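Local coordinates for protein beta-lactamase (Burkholderia cenocepacia, PDB 5E2G) that probably hydrolyses beta-lactams to substituted beta-amino acids, a class-C beta-lactamase activity, at residues Ser64-Ala69 / Leu267-Tyr272; Tyr148-Ile153 / Gln217-Val222; Ser321-Phe326 / Ile334-Asn339. All blocks are in the same frame, centred on the assembly; numbering follows the deposited sequence.

Interaction 1: Ser64-Ala69 / Leu267-Tyr272; sequences SKTLTA and LIWEQY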
ATOM      1  N   SER A  64      -2.640   0.603   1.975  1.00 17.28           N
ATOM      2  CA  SER A  64      -3.658   1.601   1.654  1.00 17.38           C
ATOM      3  C   SER A  64      -3.085   2.723   0.800  1.00 13.95           C
ATOM      4  O   SER A  64      -3.732   3.195  -0.135  1.00 15.09           O
ATOM      5  CB  SER A  64      -4.247   2.185   2.942  1.00 18.10           C
ATOM      6  OG  SER A  64      -4.790   1.190   3.786  1.00 16.54           O
ATOM      7  N   LYS A  65      -1.858   3.147   1.096  1.00 14.59           N
ATOM      8  CA  LYS A  65      -1.244   4.262   0.387  1.00 17.03           C
ATOM      9  C   LYS A  65      -1.042   3.984  -1.101  1.00 14.05           C
ATOM     10  O   LYS A  65      -0.909   4.932  -1.880  1.00 13.05           O
ATOM     11  CB  LYS A  65       0.090   4.607   1.037  1.00 20.43           C
ATOM     12  CG  LYS A  65       0.050   4.690   2.552  1.00 27.06           C
ATOM     13  CD  LYS A  65       1.467   4.664   3.143  1.00 35.28           C
ATOM     14  CE  LYS A  65       1.460   4.899   4.663  1.00 39.51           C
ATOM     15  NZ  LYS A  65       2.841   4.966   5.224  1.00 38.02           N
ATOM     16  N   THR A  66      -1.001   2.717  -1.523  1.00 13.32           N
ATOM     17  CA  THR A  66      -0.913   2.463  -2.956  1.00 14.41           C
ATOM     18  C   THR A  66      -2.199   2.868  -3.662  1.00 17.31           C
ATOM     19  O   THR A  66      -2.153   3.318  -4.812  1.00 17.68           O
ATOM     20  CB  THR A  66      -0.582   0.992  -3.251  1.00 11.37           C
ATOM     21  OG1 THR A  66      -1.622   0.134  -2.778  1.00 11.63           O
ATOM     22  CG2 THR A  66       0.740   0.599  -2.603  1.00 18.03           C
ATOM     23  N   LEU A  67      -3.348   2.744  -2.986  1.00 15.18           N
ATOM     24  CA  LEU A  67      -4.609   3.147  -3.599  1.00 15.36           C
ATOM     25  C   LEU A  67      -4.760   4.658  -3.594  1.00 14.22           C
ATOM     26  O   LEU A  67      -5.241   5.242  -4.571  1.00 14.73           O
ATOM     27  CB  LEU A  67      -5.779   2.480  -2.875  1.00 15.79           C
ATOM     28  CG  LEU A  67      -5.791   0.963  -3.084  1.00 19.47           C
ATOM     29  CD1 LEU A  67      -6.397   0.239  -1.890  1.00 23.18           C
ATOM     30  CD2 LEU A  67      -6.532   0.618  -4.365  1.00 18.78           C
ATOM     31  N   THR A  68      -4.340   5.299  -2.504  1.00 15.91           N
ATOM     32  CA  THR A  68      -4.273   6.755  -2.471  1.00 17.66           C
ATOM     33  C   THR A  68      -3.386   7.293  -3.589  1.00 16.37           C
ATOM     34  O   THR A  68      -3.756   8.246  -4.282  1.00 15.35           O
ATOM     35  CB  THR A  68      -3.759   7.212  -1.108  1.00 19.99           C
ATOM     36  OG1 THR A  68      -4.611   6.691  -0.080  1.00 22.46           O
ATOM     37  CG2 THR A  68      -3.754   8.722  -1.028  1.00 22.36           C
ATOM     38  N   ALA A  69      -2.206   6.693  -3.779  1.00 15.15           N
ATOM     39  CA  ALA A  69      -1.323   7.118  -4.862  1.00 13.98           C
ATOM     40  C   ALA A  69      -2.003   6.976  -6.218  1.00 15.07           C
ATOM     41  O   ALA A  69      -1.835   7.827  -7.097  1.00 14.42           O
ATOM     42  CB  ALA A  69      -0.030   6.307  -4.829  1.00 12.70           C
ATOM     43  N   LEU A 267       5.685   6.183  -6.868  1.00 11.81           N
ATOM     44  CA  LEU A 267       4.653   6.870  -6.098  1.00 11.22           C
ATOM     45  C   LEU A 267       4.081   5.839  -5.143  1.00 11.18           C
ATOM     46  O   LEU A 267       3.237   5.023  -5.520  1.00 14.35           O
ATOM     47  CB  LEU A 267       3.582   7.473  -6.997  1.00 16.05           C
ATOM     48  CG  LEU A 267       2.750   8.551  -6.293  1.00 13.56           C
ATOM     49  CD1 LEU A 267       3.620   9.748  -5.907  1.00 13.87           C
ATOM     50  CD2 LEU A 267       1.577   9.012  -7.149  1.00 11.96           C
ATOM     51  N   ILE A 268       4.588   5.860  -3.911  1.00 11.20           N
ATOM     52  CA  ILE A 268       4.265   4.927  -2.836  1.00 13.99           C
ATOM     53  C   ILE A 268       4.829   3.536  -3.110  1.00 12.13           C
ATOM     54  O   ILE A 268       5.480   2.959  -2.236  1.00 13.86           O
ATOM     55  CB  ILE A 268       2.753   4.870  -2.554  1.00 14.96           C
ATOM     56  CG1 ILE A 268       2.267   6.229  -2.036  1.00 12.85           C
ATOM     57  CG2 ILE A 268       2.447   3.764  -1.539  1.00 16.86           C
ATOM     58  CD1 ILE A 268       2.963   6.672  -0.753  1.00 15.31           C
ATOM     59  N   TRP A 269       4.581   2.977  -4.297  1.00 11.18           N
ATOM     60  CA  TRP A 269       5.193   1.697  -4.642  1.00 15.82           C
ATOM     61  C   TRP A 269       6.713   1.767  -4.524  1.00 11.96           C
ATOM     62  O   TRP A 269       7.322   2.827  -4.668  1.00 12.01           O
ATOM     63  CB  TRP A 269       4.838   1.275  -6.065  1.00 14.75           C
ATOM     64  CG  TRP A 269       3.408   0.934  -6.268  1.00 14.13           C
ATOM     65  CD1 TRP A 269       2.497   1.651  -6.974  1.00 16.73           C
ATOM     66  CD2 TRP A 269       2.716  -0.226  -5.771  1.00 14.15           C
ATOM     67  NE1 TRP A 269       1.277   1.013  -6.956  1.00 16.34           N
ATOM     68  CE2 TRP A 269       1.385  -0.139  -6.221  1.00 11.71           C
ATOM     69  CE3 TRP A 269       3.098  -1.328  -4.991  1.00 14.66           C
ATOM     70  CZ2 TRP A 269       0.427  -1.111  -5.918  1.00 14.75           C
ATOM     71  CZ3 TRP A 269       2.149  -2.291  -4.686  1.00 17.13           C
ATOM     72  CH2 TRP A 269       0.825  -2.177  -5.150  1.00 17.60           C
ATOM     73  N   GLU A 270       7.324   0.619  -4.265  1.00 13.57           N
ATOM     74  CA  GLU A 270       8.771   0.489  -4.178  1.00 12.78           C
ATOM     75  C   GLU A 270       9.194  -0.651  -5.094  1.00 15.03           C
ATOM     76  O   GLU A 270       8.489  -1.656  -5.199  1.00 14.89           O
ATOM     77  CB  GLU A 270       9.190   0.239  -2.719  1.00 16.11           C
ATOM     78  CG  GLU A 270       8.579   1.266  -1.748  1.00 15.40           C
ATOM     79  CD  GLU A 270       8.365   0.727  -0.338  1.00 22.92           C
ATOM     80  OE1 GLU A 270       8.681  -0.457  -0.090  1.00 30.63           O
ATOM     81  OE2 GLU A 270       7.882   1.493   0.525  1.00 21.32           O
ATOM     82  N   GLN A 271      10.322  -0.494  -5.788  1.00 12.49           N
ATOM     83  CA  GLN A 271      10.644  -1.448  -6.839  1.00 12.00           C
ATOM     84  C   GLN A 271      12.137  -1.717  -6.909  1.00 15.29           C
ATOM     85  O   GLN A 271      12.958  -0.994  -6.333  1.00 14.22           O
ATOM     86  CB  GLN A 271      10.138  -0.969  -8.204  1.00 12.91           C
ATOM     87  CG  GLN A 271      11.026   0.047  -8.841  1.00 13.64           C
ATOM     88  CD  GLN A 271      10.502   0.554 -10.164  1.00 14.77           C
ATOM     89  OE1 GLN A 271      11.266   1.071 -10.974  1.00 17.55           O
ATOM     90  NE2 GLN A 271       9.212   0.421 -10.393  1.00 12.02           N
ATOM     91  N   TYR A 272      12.468  -2.791  -7.624  1.00 13.84           N
ATOM     92  CA  TYR A 272      13.829  -3.277  -7.803  1.00 13.85           C
ATOM     93  C   TYR A 272      13.927  -3.837  -9.210  1.00 16.22           C
ATOM     94  O   TYR A 272      12.925  -4.327  -9.744  1.00 20.83           O
ATOM     95  CB  TYR A 272      14.182  -4.358  -6.764  1.00 15.75           C
ATOM     96  CG  TYR A 272      13.887  -3.933  -5.346  1.00 15.22           C
ATOM     97  CD1 TYR A 272      14.854  -3.309  -4.573  1.00 14.70           C
ATOM     98  CD2 TYR A 272      12.628  -4.121  -4.795  1.00 15.83           C
ATOM     99  CE1 TYR A 272      14.584  -2.891  -3.288  1.00 14.96           C
ATOM    100  CE2 TYR A 272      12.342  -3.704  -3.506  1.00 17.90           C
ATOM    101  CZ  TYR A 272      13.324  -3.094  -2.754  1.00 16.76           C
ATOM    102  OH  TYR A 272      13.046  -2.677  -1.476  1.00 16.17           O
TER
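The methyl CG2 of Thr-66 stands over the six-membered ring of Trp-269, joining the two parts of the serine beta-lactamase fold: helix 64-77, whose Lys-65 is probably the lysine of the family's SxxK motif, and the chain leading into strand 270-273 of the large antiparallel sheet. This is a textbook CH-pi contact, with Thr-66 CG2 3.5 Å from the ring centroid and 3° off its normal. Thr-66 CB lies over the same face, 3.5 Å from Trp-269 CZ2. With chi1 at 63°, OG1 lies between the backbone N and the carbonyl carbon, and CG2 is anti to that carbon; the hydroxyl bonds back to Val-63 O while the methyl meets the indole. The indole also meets His-254 edge-to-face.

Ile-268 makes the other tight part. Its CG1 comes to 3.4 Å from Lys-65 O, and its CG2 lies close to Lys-65 CB. Ile-268 CG1 is also 3.6 Å from Ala-69 CB, so the side chain spans Lys-65 and Ala-69, one turn apart on the helix. The residue adopts a positive phi of 70°, a weak Trp-269 N to Leu-267 O bond closes a gamma-turn around it, and the side chain of Ile-268 points toward the helix.

Packing is slacker at Leu-267, whose CG lies 3.9 Å from Ala-69 CB, although its CD2 reaches Ala-69 O. From Glu-270 onward the strand departs from the helix to pair with its sheet neighbours. The Lys-65 side chain leaves the contact too: extended beyond CG, it runs past Ile-268 toward the probable active-site groups, where its NZ makes a weak hydrogen bond with Ser-62 OG.

Interaction 2: Tyr148-Ile153 / Gln217-Val222; sequences YSNVAI and QPAYGV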
ATOM      1  N   TYR A 148      10.019   7.223   6.333  1.00 33.84           N
ATOM      2  CA  TYR A 148       8.675   6.662   6.350  1.00 39.02           C
ATOM      3  C   TYR A 148       7.784   7.402   7.342  1.00 37.73           C
ATOM      4  O   TYR A 148       8.172   7.623   8.489  1.00 38.36           O
ATOM      5  CB  TYR A 148       8.740   5.182   6.700  1.00 49.96           C
ATOM      6  CG  TYR A 148       7.640   4.404   6.046  1.00 62.01           C
ATOM      7  CD1 TYR A 148       7.643   4.207   4.671  1.00 64.76           C
ATOM      8  CD2 TYR A 148       6.580   3.887   6.790  1.00 67.89           C
ATOM      9  CE1 TYR A 148       6.634   3.513   4.050  1.00 67.56           C
ATOM     10  CE2 TYR A 148       5.562   3.182   6.176  1.00 71.10           C
ATOM     11  CZ  TYR A 148       5.600   3.000   4.802  1.00 69.60           C
ATOM     12  OH  TYR A 148       4.608   2.306   4.165  1.00 66.36           O
ATOM     13  N   SER A 149       6.579   7.772   6.900  1.00 40.47           N
ATOM     14  CA  SER A 149       5.722   8.671   7.673  1.00 43.02           C
ATOM     15  C   SER A 149       4.276   8.676   7.176  1.00 46.04           C
ATOM     16  O   SER A 149       4.022   8.775   5.968  1.00 46.80           O
ATOM     17  CB  SER A 149       6.296  10.095   7.637  1.00 39.29           C
ATOM     18  OG  SER A 149       5.344  11.059   8.048  1.00 35.41           O
ATOM     19  N   ASN A 150       3.317   8.576   8.108  1.00 44.88           N
ATOM     20  CA  ASN A 150       1.900   8.657   7.762  1.00 40.70           C
ATOM     21  C   ASN A 150       1.457  10.082   7.458  1.00 39.49           C
ATOM     22  O   ASN A 150       0.425  10.272   6.810  1.00 35.39           O
ATOM     23  CB  ASN A 150       1.036   8.096   8.896  1.00 38.07           C
ATOM     24  CG  ASN A 150       1.130   6.590   9.021  1.00 32.61           C
ATOM     25  OD1 ASN A 150       1.212   5.876   8.029  1.00 32.03           O
ATOM     26  ND2 ASN A 150       1.100   6.099  10.251  1.00 35.90           N
ATOM     27  N   VAL A 151       2.212  11.084   7.916  1.00 41.24           N
ATOM     28  CA  VAL A 151       1.858  12.479   7.657  1.00 37.43           C
ATOM     29  C   VAL A 151       2.074  12.840   6.190  1.00 38.91           C
ATOM     30  O   VAL A 151       1.315  13.630   5.616  1.00 36.09           O
ATOM     31  CB  VAL A 151       2.655  13.406   8.589  1.00 28.79           C
ATOM     32  CG1 VAL A 151       2.511  14.849   8.146  1.00 27.68           C
ATOM     33  CG2 VAL A 151       2.184  13.231  10.020  1.00 20.65           C
ATOM     34  N   ALA A 152       3.102  12.279   5.561  1.00 44.67           N
ATOM     35  CA  ALA A 152       3.361  12.542   4.153  1.00 53.90           C
ATOM     36  C   ALA A 152       2.198  12.063   3.291  1.00 73.20           C
ATOM     37  O   ALA A 152       1.506  12.864   2.658  1.00 61.15           O
ATOM     38  CB  ALA A 152       4.663  11.865   3.723  1.00 40.31           C
ATOM     39  N   ILE A 153       1.974  10.749   3.274  1.00105.12           N
ATOM     40  CA  ILE A 153       0.918  10.179   2.444  1.00111.31           C
ATOM     41  C   ILE A 153      -0.464  10.501   2.999  1.00113.85           C
ATOM     42  O   ILE A 153      -1.429  10.623   2.232  1.00119.85           O
ATOM     43  CB  ILE A 153       1.139   8.666   2.311  1.00115.82           C
ATOM     44  CG1 ILE A 153      -0.095   7.993   1.708  1.00117.60           C
ATOM     45  CG2 ILE A 153       1.496   8.087   3.671  1.00118.24           C
ATOM     46  CD1 ILE A 153      -0.328   8.305   0.250  1.00117.65           C
ATOM     47  N   GLN A 217      -7.648   7.689   7.004  1.00 24.84           N
ATOM     48  CA  GLN A 217      -8.152   7.079   5.777  1.00 25.00           C
ATOM     49  C   GLN A 217      -7.092   7.017   4.688  1.00 25.78           C
ATOM     50  O   GLN A 217      -6.909   5.937   4.096  1.00 25.54           O
ATOM     51  CB  GLN A 217      -9.394   7.832   5.299  1.00 28.75           C
ATOM     52  CG  GLN A 217     -10.065   8.642   6.379  1.00 34.85           C
ATOM     53  CD  GLN A 217     -11.242   9.425   5.857  1.00 39.61           C
ATOM     54  OE1 GLN A 217     -11.082  10.514   5.306  1.00 40.84           O
ATOM     55  NE2 GLN A 217     -12.440   8.872   6.021  1.00 44.18           N
ATOM     56  N   PRO A 218      -6.363   8.097   4.369  1.00 25.70           N
ATOM     57  CA  PRO A 218      -5.420   8.009   3.246  1.00 26.99           C
ATOM     58  C   PRO A 218      -4.205   7.157   3.542  1.00 28.86           C
ATOM     59  O   PRO A 218      -3.614   6.611   2.605  1.00 34.80           O
ATOM     60  CB  PRO A 218      -5.023   9.476   2.996  1.00 27.25           C
ATOM     61  CG  PRO A 218      -5.957  10.303   3.802  1.00 26.82           C
ATOM     62  CD  PRO A 218      -6.347   9.450   4.959  1.00 24.00           C
ATOM     63  N   ALA A 219      -3.817   7.013   4.807  1.00 23.36           N
ATOM     64  CA  ALA A 219      -2.559   6.359   5.134  1.00 24.37           C
ATOM     65  C   ALA A 219      -2.716   4.873   5.430  1.00 27.55           C
ATOM     66  O   ALA A 219      -1.825   4.086   5.101  1.00 26.36           O
ATOM     67  CB  ALA A 219      -1.902   7.061   6.326  1.00 25.90           C
ATOM     68  N   TYR A 220      -3.829   4.468   6.043  1.00 28.00           N
ATOM     69  CA  TYR A 220      -3.957   3.062   6.436  1.00 27.09           C
ATOM     70  C   TYR A 220      -5.408   2.633   6.605  1.00 24.60           C
ATOM     71  O   TYR A 220      -5.657   1.660   7.323  1.00 29.34           O
ATOM     72  CB  TYR A 220      -3.194   2.809   7.738  1.00 32.06           C
ATOM     73  CG  TYR A 220      -3.534   3.778   8.859  1.00 41.20           C
ATOM     74  CD1 TYR A 220      -2.809   4.955   9.028  1.00 41.87           C
ATOM     75  CD2 TYR A 220      -4.576   3.513   9.756  1.00 47.16           C
ATOM     76  CE1 TYR A 220      -3.108   5.847  10.050  1.00 45.41           C
ATOM     77  CE2 TYR A 220      -4.880   4.402  10.791  1.00 49.40           C
ATOM     78  CZ  TYR A 220      -4.138   5.568  10.930  1.00 48.54           C
ATOM     79  OH  TYR A 220      -4.418   6.463  11.939  1.00 50.28           O
ATOM     80  N   GLY A 221      -6.364   3.313   5.984  1.00 22.30           N
ATOM     81  CA  GLY A 221      -7.765   3.088   6.262  1.00 21.71           C
ATOM     82  C   GLY A 221      -8.421   1.956   5.515  1.00 21.13           C
ATOM     83  O   GLY A 221      -9.612   1.719   5.732  1.00 20.10           O
ATOM     84  N   VAL A 222      -7.699   1.235   4.658  1.00 18.37           N
ATOM     85  CA  VAL A 222      -8.329   0.244   3.792  1.00 17.33           C
ATOM     86  C   VAL A 222      -8.484  -1.081   4.528  1.00 17.05           C
ATOM     87  O   VAL A 222      -7.525  -1.620   5.098  1.00 17.81           O
ATOM     88  CB  VAL A 222      -7.541   0.055   2.485  1.00 17.93           C
ATOM     89  CG1 VAL A 222      -8.196  -1.025   1.659  1.00 16.48           C
ATOM     90  CG2 VAL A 222      -7.486   1.350   1.695  1.00 16.67           C
TER
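Asn-150 holds CG anti to its own carbonyl carbon and beside the backbone N (chi1 -72°), which lays the carboxamide against the methyl of Ala-219; Ile-153, a poorly ordered residue whose branch positions are less certain, has CG1 modelled anti to the backbone N (chi1 168°), placing that branch beside the Pro-218 carbonyl. The contact joins the first turn of helix 150-164 to the short helix 216-220 in the helical part of the beta-lactamase fold. It includes the Tyr-Ser-Asn sequence of Tyr-148 to Asn-150, consistent with the YxN motif of class-C enzymes.

The join is modest and made of small groups. Ala-219 CB stands off one face of the carboxamide, displaced beyond its oxygen end, 3.7 Å from Asn-150 OD1. The same methyl is 4.0 Å from Asn-150 CB, while OD1 spends its polarity in a weak hydrogen bond with Lys-65 NZ. The methyl thus backs the carboxamide that faces the lysine. Beside it, Tyr-220 brings CE1 to 4.2 Å from Asn-150 ND2, a loose van der Waals approach near solvent; the phenol reaches on to bond Gly-213 N.

One turn further along helix 150-164, Ile-153 meets Pro-218, the residue before Ala-219. Pro-218 CB lies 3.8 Å from Ile-153 O. In return, Ile-153 CG1 lies 3.9 Å from Pro-218 O. Ile-153 CG2 makes a longer touch with Ala-219 CB.

Ser-149 starts helix 150-164 as its N-cap. The residue before it, Tyr-148, points its hydroxyl to Lys-313 NZ. The cap is a bent, weak bond: Val-151 N gives its hydrogen to Ser-149 OG over 3.1 Å, with an angle of 134° at the hydrogen.

Interaction 3: Ser321-Phe326 / Ile334-Asn339; sequences STYVAF and IVMLAN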
ATOM      1  N   SER A 321      -0.930  -8.181   9.148  1.00 24.93           N
ATOM      2  CA  SER A 321       0.289  -8.134   8.345  1.00 21.81           C
ATOM      3  C   SER A 321      -0.045  -8.349   6.874  1.00 19.32           C
ATOM      4  O   SER A 321      -0.741  -9.307   6.529  1.00 21.89           O
ATOM      5  CB  SER A 321       1.297  -9.191   8.810  1.00 22.71           C
ATOM      6  OG  SER A 321       1.747  -8.929  10.125  1.00 24.42           O
ATOM      7  N   THR A 322       0.483  -7.480   6.011  1.00 16.83           N
ATOM      8  CA  THR A 322       0.180  -7.479   4.587  1.00 18.04           C
ATOM      9  C   THR A 322       1.465  -7.404   3.774  1.00 18.25           C
ATOM     10  O   THR A 322       2.430  -6.754   4.178  1.00 20.40           O
ATOM     11  CB  THR A 322      -0.706  -6.283   4.228  1.00 17.84           C
ATOM     12  OG1 THR A 322      -1.769  -6.199   5.175  1.00 21.74           O
ATOM     13  CG2 THR A 322      -1.287  -6.424   2.828  1.00 15.77           C
ATOM     14  N   TYR A 323       1.463  -8.057   2.613  1.00 15.66           N
ATOM     15  CA  TYR A 323       2.543  -7.918   1.644  1.00 14.29           C
ATOM     16  C   TYR A 323       1.975  -8.085   0.246  1.00 14.10           C
ATOM     17  O   TYR A 323       1.127  -8.947   0.017  1.00 15.59           O
ATOM     18  CB  TYR A 323       3.663  -8.948   1.867  1.00 18.16           C
ATOM     19  CG  TYR A 323       4.875  -8.739   0.977  1.00 15.20           C
ATOM     20  CD1 TYR A 323       5.604  -7.555   1.030  1.00 13.96           C
ATOM     21  CD2 TYR A 323       5.292  -9.722   0.097  1.00 16.80           C
ATOM     22  CE1 TYR A 323       6.718  -7.352   0.217  1.00 17.61           C
ATOM     23  CE2 TYR A 323       6.408  -9.533  -0.714  1.00 19.47           C
ATOM     24  CZ  TYR A 323       7.114  -8.346  -0.650  1.00 17.56           C
ATOM     25  OH  TYR A 323       8.214  -8.161  -1.451  1.00 18.84           O
ATOM     26  N   VAL A 324       2.465  -7.270  -0.683  1.00 13.62           N
ATOM     27  CA  VAL A 324       2.049  -7.285  -2.078  1.00 13.49           C
ATOM     28  C   VAL A 324       3.294  -7.213  -2.946  1.00 15.41           C
ATOM     29  O   VAL A 324       4.132  -6.336  -2.740  1.00 15.77           O
ATOM     30  CB  VAL A 324       1.127  -6.098  -2.400  1.00 14.84           C
ATOM     31  CG1 VAL A 324       0.814  -6.080  -3.877  1.00 16.60           C
ATOM     32  CG2 VAL A 324      -0.145  -6.153  -1.550  1.00 15.57           C
ATOM     33  N   ALA A 325       3.410  -8.106  -3.928  1.00 13.62           N
ATOM     34  CA  ALA A 325       4.557  -8.062  -4.828  1.00 17.21           C
ATOM     35  C   ALA A 325       4.167  -8.630  -6.182  1.00 18.72           C
ATOM     36  O   ALA A 325       3.447  -9.627  -6.251  1.00 19.66           O
ATOM     37  CB  ALA A 325       5.753  -8.839  -4.262  1.00 13.88           C
ATOM     38  N   PHE A 326       4.655  -8.014  -7.257  1.00 13.70           N
ATOM     39  CA  PHE A 326       4.305  -8.510  -8.581  1.00 15.04           C
ATOM     40  C   PHE A 326       5.375  -8.104  -9.586  1.00 14.09           C
ATOM     41  O   PHE A 326       6.196  -7.222  -9.329  1.00 16.00           O
ATOM     42  CB  PHE A 326       2.913  -8.016  -9.012  1.00 14.43           C
ATOM     43  CG  PHE A 326       2.774  -6.525  -9.039  1.00 14.34           C
ATOM     44  CD1 PHE A 326       2.542  -5.815  -7.873  1.00 15.13           C
ATOM     45  CD2 PHE A 326       2.866  -5.833 -10.234  1.00 16.58           C
ATOM     46  CE1 PHE A 326       2.416  -4.439  -7.900  1.00 14.08           C
ATOM     47  CE2 PHE A 326       2.738  -4.456 -10.264  1.00 15.48           C
ATOM     48  CZ  PHE A 326       2.513  -3.761  -9.097  1.00 14.17           C
ATOM     49  N   ILE A 334       1.621 -11.817  -5.993  1.00 18.13           N
ATOM     50  CA  ILE A 334       1.157 -12.410  -4.741  1.00 16.56           C
ATOM     51  C   ILE A 334       0.575 -11.323  -3.846  1.00 19.01           C
ATOM     52  O   ILE A 334       1.050 -10.182  -3.837  1.00 21.70           O
ATOM     53  CB  ILE A 334       2.284 -13.168  -3.999  1.00 18.40           C
ATOM     54  CG1 ILE A 334       1.731 -13.914  -2.782  1.00 19.67           C
ATOM     55  CG2 ILE A 334       3.365 -12.222  -3.543  1.00 17.61           C
ATOM     56  CD1 ILE A 334       2.707 -14.913  -2.167  1.00 20.76           C
ATOM     57  N   VAL A 335      -0.460 -11.692  -3.093  1.00 17.56           N
ATOM     58  CA  VAL A 335      -1.043 -10.882  -2.032  1.00 16.79           C
ATOM     59  C   VAL A 335      -1.071 -11.736  -0.770  1.00 15.96           C
ATOM     60  O   VAL A 335      -1.545 -12.874  -0.806  1.00 16.45           O
ATOM     61  CB  VAL A 335      -2.461 -10.405  -2.411  1.00 18.92           C
ATOM     62  CG1 VAL A 335      -3.177  -9.818  -1.225  1.00 23.50           C
ATOM     63  CG2 VAL A 335      -2.382  -9.412  -3.549  1.00 16.82           C
HETATM   64  N   MSE A 336      -0.545 -11.211   0.331  1.00 16.57           N
HETATM   65  CA  MSE A 336      -0.564 -11.955   1.580  1.00 16.26           C
HETATM   66  C   MSE A 336      -1.225 -11.148   2.678  1.00 16.23           C
HETATM   67  O   MSE A 336      -0.750 -10.076   3.023  1.00 19.86           O
HETATM   68  CB  MSE A 336       0.849 -12.336   2.006  1.00 28.41           C
HETATM   69  CG  MSE A 336       1.614 -13.151   0.981  1.00 32.44           C
HETATM   70 SE   MSE A 336       3.521 -13.352   1.423  0.79 31.18          SE
HETATM   71  CE  MSE A 336       3.340 -13.863   3.293  1.00 28.57           C
ATOM     72  N   LEU A 337      -2.314 -11.661   3.238  1.00 17.96           N
ATOM     73  CA  LEU A 337      -3.040 -10.979   4.300  1.00 19.25           C
ATOM     74  C   LEU A 337      -3.104 -11.895   5.506  1.00 19.16           C
ATOM     75  O   LEU A 337      -3.498 -13.053   5.381  1.00 21.72           O
ATOM     76  CB  LEU A 337      -4.455 -10.591   3.866  1.00 19.39           C
ATOM     77  CG  LEU A 337      -4.639 -10.047   2.453  1.00 20.04           C
ATOM     78  CD1 LEU A 337      -6.089  -9.723   2.214  1.00 21.36           C
ATOM     79  CD2 LEU A 337      -3.806  -8.827   2.258  1.00 19.62           C
ATOM     80  N   ALA A 338      -2.727 -11.373   6.667  1.00 19.76           N
ATOM     81  CA  ALA A 338      -2.715 -12.157   7.891  1.00 18.97           C
ATOM     82  C   ALA A 338      -3.279 -11.314   9.020  1.00 19.56           C
ATOM     83  O   ALA A 338      -2.963 -10.128   9.132  1.00 18.81           O
ATOM     84  CB  ALA A 338      -1.300 -12.627   8.239  1.00 18.97           C
ATOM     85  N   ASN A 339      -4.124 -11.926   9.852  1.00 19.90           N
ATOM     86  CA  ASN A 339      -4.639 -11.215  11.021  1.00 24.43           C
ATOM     87  C   ASN A 339      -3.767 -11.441  12.245  1.00 27.04           C
ATOM     88  O   ASN A 339      -4.255 -11.650  13.356  1.00 28.69           O
ATOM     89  CB  ASN A 339      -6.095 -11.594  11.288  1.00 20.98           C
ATOM     90  CG  ASN A 339      -6.268 -13.042  11.662  1.00 29.02           C
ATOM     91  OD1 ASN A 339      -5.390 -13.863  11.412  1.00 35.47           O
ATOM     92  ND2 ASN A 339      -7.408 -13.371  12.263  1.00 22.72           N
TER
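Val-324 and Val-335 meet methyl to methyl, CG2 to CG2 at 4.4 Å, on one face of an antiparallel beta hairpin. On that face Thr-322 and Leu-337 lie side by side and point the same way, with Thr-322 CG2 3.5 Å from Leu-337 CD2. The other face carries Tyr-323, whose ring edge meets the selenium of selenomethionine Met-336, 4.3 Å from CD2 to SE. Next to them, Ala-325 CB touches Ile-334 CG2.

The hydrogen-bonded pairs are Ser-321 with Ala-338, Tyr-323 with Met-336 and Ala-325 with Ile-334, each linked by two bonds. Met-336 N to Tyr-323 O is 2.8 Å, whereas Ala-325 N to Ile-334 O is 3.1 Å. In between, Thr-322 CA also makes a CH...O contact with Met-336 O, at 3.2 Å. The side-chain hydroxyls find partners beyond the hairpin: Ser-321 OG bonds Gly-340 O and Val-342 N, and Tyr-323 OH bonds Asn-312 ND2 and Trp-310 NE1.

The strands run at 179° to each other, inside the large sheet, between strands 309-316 and 25-32. Helix 226-235 packs on the valine face, and helix 344-357 on the tyrosine face.

Interactions 1 and 2 adjoin, their centres about 11 Å apart: Thr-68 OG1 lies 2.9 Å from Pro-218 O and Ser-64 OG 3.0 Å from Val-222 N, both probable hydrogen bonds. Together they bring Lys-65, Tyr-148 and Asn-150 around the likely active site with Ser-62 and Lys-313, the pattern of serine beta-lactamases. Along the chain, interaction 2 is nested inside the loop that interaction 1 closes. Interaction 3, about 14 Å from interaction 1 centre to centre, meets it through Trp-269 CZ3, 3.9 Å from Phe-326 CE1, on the sheet that both share. Interactions 2 and 3 do not touch; their nearest atoms are about 7 Å apart.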